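PDB 1OY5: tRNA (Guanine-N(1)-)-methyltransferase from Aquifex aeolicus, which catalyses transfer of a methyl group from S-adenosyl-L-methionine to N1 of guanosine-37 in tRNA. Local coordinates for the interface of chains A and B. Numbering follows the deposited sequence. Chains: chain A/B, tRNA (Guanine-N(1)-)-methyltransferase.

Contact 1: the interface of chains A and B. Residues chain A 54-56, 64-65; chain B 182-183.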
# COMPACT_ATOMS: atom_id res chain seq x y z
N ASP A 54 2.87 23.34 8.70
CA ASP A 54 3.27 24.73 8.57
C ASP A 54 4.21 24.83 7.41
O ASP A 54 4.58 23.81 6.85
CB ASP A 54 3.96 25.24 9.83
CG ASP A 54 3.87 26.75 9.96
OD1 ASP A 54 3.69 27.43 8.92
OD2 ASP A 54 3.98 27.33 11.08
N VAL A 55 4.58 26.06 7.04
CA VAL A 55 5.48 26.32 5.92
C VAL A 55 6.91 25.99 6.32
O VAL A 55 7.36 26.37 7.39
CB VAL A 55 5.42 27.79 5.48
CG1 VAL A 55 6.25 28.00 4.22
CG2 VAL A 55 4.00 28.21 5.22
N PRO A 56 7.60 25.24 5.48
CA PRO A 56 8.98 24.87 5.76
C PRO A 56 9.96 26.01 5.55
O PRO A 56 9.57 27.04 5.02
CB PRO A 56 9.23 23.74 4.76
CG PRO A 56 8.34 24.05 3.64
CD PRO A 56 7.10 24.59 4.26
N VAL A 64 5.04 21.18 5.69
CA VAL A 64 5.68 20.05 6.35
C VAL A 64 4.96 19.79 7.67
O VAL A 64 4.42 20.70 8.26
CB VAL A 64 7.16 20.42 6.60
CG1 VAL A 64 7.22 21.61 7.50
CG2 VAL A 64 7.93 19.32 7.24
N LEU A 65 4.95 18.57 8.15
CA LEU A 65 4.31 18.30 9.43
C LEU A 65 5.17 18.81 10.53
O LEU A 65 6.36 18.59 10.52
CB LEU A 65 4.10 16.80 9.64
CG LEU A 65 3.02 16.19 8.77
CD1 LEU A 65 2.83 14.77 9.16
CD2 LEU A 65 1.72 16.96 8.94
N TYR B 182 12.25 21.21 7.39
CA TYR B 182 11.95 21.76 8.70
C TYR B 182 10.80 22.73 8.63
O TYR B 182 10.50 23.27 7.58
CB TYR B 182 13.14 22.52 9.26
CG TYR B 182 14.28 21.66 9.67
CD1 TYR B 182 14.47 21.33 11.00
CD2 TYR B 182 15.18 21.19 8.74
CE1 TYR B 182 15.53 20.55 11.39
CE2 TYR B 182 16.23 20.41 9.11
CZ TYR B 182 16.40 20.08 10.44
OH TYR B 182 17.49 19.31 10.81
N THR B 183 10.17 22.96 9.78
CA THR B 183 9.06 23.88 9.82
C THR B 183 9.03 24.77 11.02
O THR B 183 9.78 24.60 11.96
CB THR B 183 7.74 23.18 9.64
OG1 THR B 183 6.76 24.16 9.28
CG2 THR B 183 7.23 22.51 10.92
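B:Thr183 pushes its side chain between two stretches of chain A, the end of strand 53-54 with the loop after it and the short strand 64-65, and here the packing is tight. The hydroxyl OG1 stands anti to its own backbone N (chi1 -162°), which points it at the carbonyl of A:Val55; OG1 lies 3.0 Å from A:Val55 O, a weak hydrogen bond. The methyl CG2 of B:Thr183 points toward strand 64-65, 3.5 Å from A:Val64 CG1. Modelled CG1 and the threonine CB are too close to be real, so the exact seating of the valine is doubtful. A:Asp54 crosses the threonine at about a right angle and presents its CB rather than its carboxylate. That carboxylate turns back on its own chain: OD1 takes the backbone N of A:Val55 at 2.5 Å, met on its anti side and 24° out of the carboxylate plane. With an alanine in place of A:Asp54 the backbone N of A:Val55 would probably lose this mate, and the segment carrying the A:Val55 carbonyl could shift away from B:Thr183. The loose side belongs to B:Tyr182, whose ring swings away from these residues of chain A; its contribution is mainly backbone, with its carbonyl beside A:Pro56. An antiparallel bridge pairs A:Pro56 with B:Thr183. The site thus docks an extended segment of one subunit against the other, helping to hold the homodimer together.

Contact 2: the interface of chains A and B. Residues chain A 188-189, 191; chain B 67, 71, 126.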
# COMPACT_ATOMS: atom_id res chain seq x y z
N TYR A 188 -16.90 -22.72 -17.51
CA TYR A 188 -17.61 -21.45 -17.48
C TYR A 188 -17.38 -20.67 -18.77
O TYR A 188 -16.25 -20.58 -19.25
CB TYR A 188 -17.18 -20.64 -16.27
CG TYR A 188 -17.90 -19.32 -16.12
CD1 TYR A 188 -17.24 -18.14 -16.34
CD2 TYR A 188 -19.23 -19.27 -15.75
CE1 TYR A 188 -17.88 -16.92 -16.20
CE2 TYR A 188 -19.88 -18.06 -15.60
CZ TYR A 188 -19.20 -16.89 -15.83
OH TYR A 188 -19.83 -15.68 -15.68
N ARG A 189 -18.44 -20.12 -19.35
CA ARG A 189 -18.33 -19.36 -20.58
C ARG A 189 -17.49 -20.13 -21.58
O ARG A 189 -16.70 -19.53 -22.30
CB ARG A 189 -17.64 -18.01 -20.34
CG ARG A 189 -18.33 -17.08 -19.35
CD ARG A 189 -19.62 -16.54 -19.86
NE ARG A 189 -20.25 -15.49 -19.07
CZ ARG A 189 -19.84 -14.21 -19.00
NH1 ARG A 189 -18.75 -13.81 -19.62
NH2 ARG A 189 -20.54 -13.33 -18.29
N MET A 191 -14.98 -21.79 -21.02
CA MET A 191 -13.64 -21.97 -20.49
C MET A 191 -13.66 -23.16 -19.52
O MET A 191 -14.44 -23.17 -18.56
CB MET A 191 -13.14 -20.68 -19.83
CG MET A 191 -12.82 -19.60 -20.85
SD MET A 191 -12.39 -18.00 -20.20
CE MET A 191 -13.97 -17.39 -19.77
N PRO B 67 -14.86 -17.42 -10.85
CA PRO B 67 -14.96 -16.71 -12.12
C PRO B 67 -16.25 -15.91 -12.32
O PRO B 67 -16.19 -14.74 -12.73
CB PRO B 67 -14.91 -17.84 -13.14
CG PRO B 67 -14.30 -18.95 -12.43
CD PRO B 67 -14.82 -18.88 -11.05
N TYR B 71 -16.68 -11.95 -13.54
CA TYR B 71 -17.06 -11.74 -14.94
C TYR B 71 -18.35 -10.93 -15.01
O TYR B 71 -18.55 -10.10 -15.90
CB TYR B 71 -17.25 -13.04 -15.68
CG TYR B 71 -16.05 -13.45 -16.49
CD1 TYR B 71 -15.82 -12.92 -17.76
CD2 TYR B 71 -15.13 -14.38 -15.98
CE1 TYR B 71 -14.71 -13.30 -18.50
CE2 TYR B 71 -14.01 -14.76 -16.70
CZ TYR B 71 -13.79 -14.22 -17.94
OH TYR B 71 -12.66 -14.63 -18.62
N LYS B 126 -8.27 -13.71 -18.74
CA LYS B 126 -8.64 -13.45 -20.12
C LYS B 126 -9.13 -12.02 -20.34
O LYS B 126 -9.08 -11.51 -21.44
CB LYS B 126 -9.71 -14.43 -20.59
CG LYS B 126 -9.27 -15.90 -20.66
CD LYS B 126 -7.99 -16.15 -21.47
CE LYS B 126 -6.74 -15.86 -20.61
NZ LYS B 126 -6.85 -16.32 -19.16
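The ring of B:Tyr71 is approached from one side by three residues of chain A, each set over a different part of its rim. A:Tyr188 brings an edge: its CE1 lies 3.8 Å from B:Tyr71 CD2, with the two rings tilted about 56° apart, so this is an edge leaning over a face and not a parallel stack. Its hydroxyl continues past the ring to B:Tyr71 CB. At the phenol end the methyl of A:Met191 takes over, CE sitting 3.7 Å from B:Tyr71 CZ. On the remaining flank A:Arg189 NH1 comes within 3.6 Å of B:Tyr71 CD1, its guanidinium plane turned 63° from the ring and therefore not stacked on it. Farther out, A:Met191 SD touches the aliphatic part of B:Lys126, 3.8 Å from CG, while A:Tyr188 CD1 packs loosely on B:Pro67 CB at 4.0 Å. Contacts within each chain probably help to set these groups. A:Arg189 also folds back over its neighbour, its CG 3.2 Å above one face of the A:Tyr188 ring, which should limit the turning of that tyrosine. The bend of A:Met191 at its last torsion (chi3 -77°) tips the methyl toward the phenol. On the other subunit, the carbonyl of B:Pro67, one helical turn earlier, lies in plane at an edge of the B:Tyr71 ring. In the fold, strands 187-188 and 191-192 of chain A and the turn between them pack on the opening turns of helix 67-80 and on the 3-10 helix 122-127 of chain B.

Contact 1 and contact 2 have C-alpha centres about 52 Å apart, at opposite ends of the dimer interface, and they share no residue. They use neighbouring stretches of the sequence with the chains exchanged: strand 64-65 leads almost directly into helix 67-80, and segment 182-183 runs shortly before strand 187-188. The two-fold axis gives each contact a twin with the chains exchanged, so the twin of contact 1 probably lies near contact 2. Together they show the 182-191 region of each subunit reaching mainly to the 54-71 region of its partner, with 3-10 helix 122-127 added in contact 2, consistent with a homodimer.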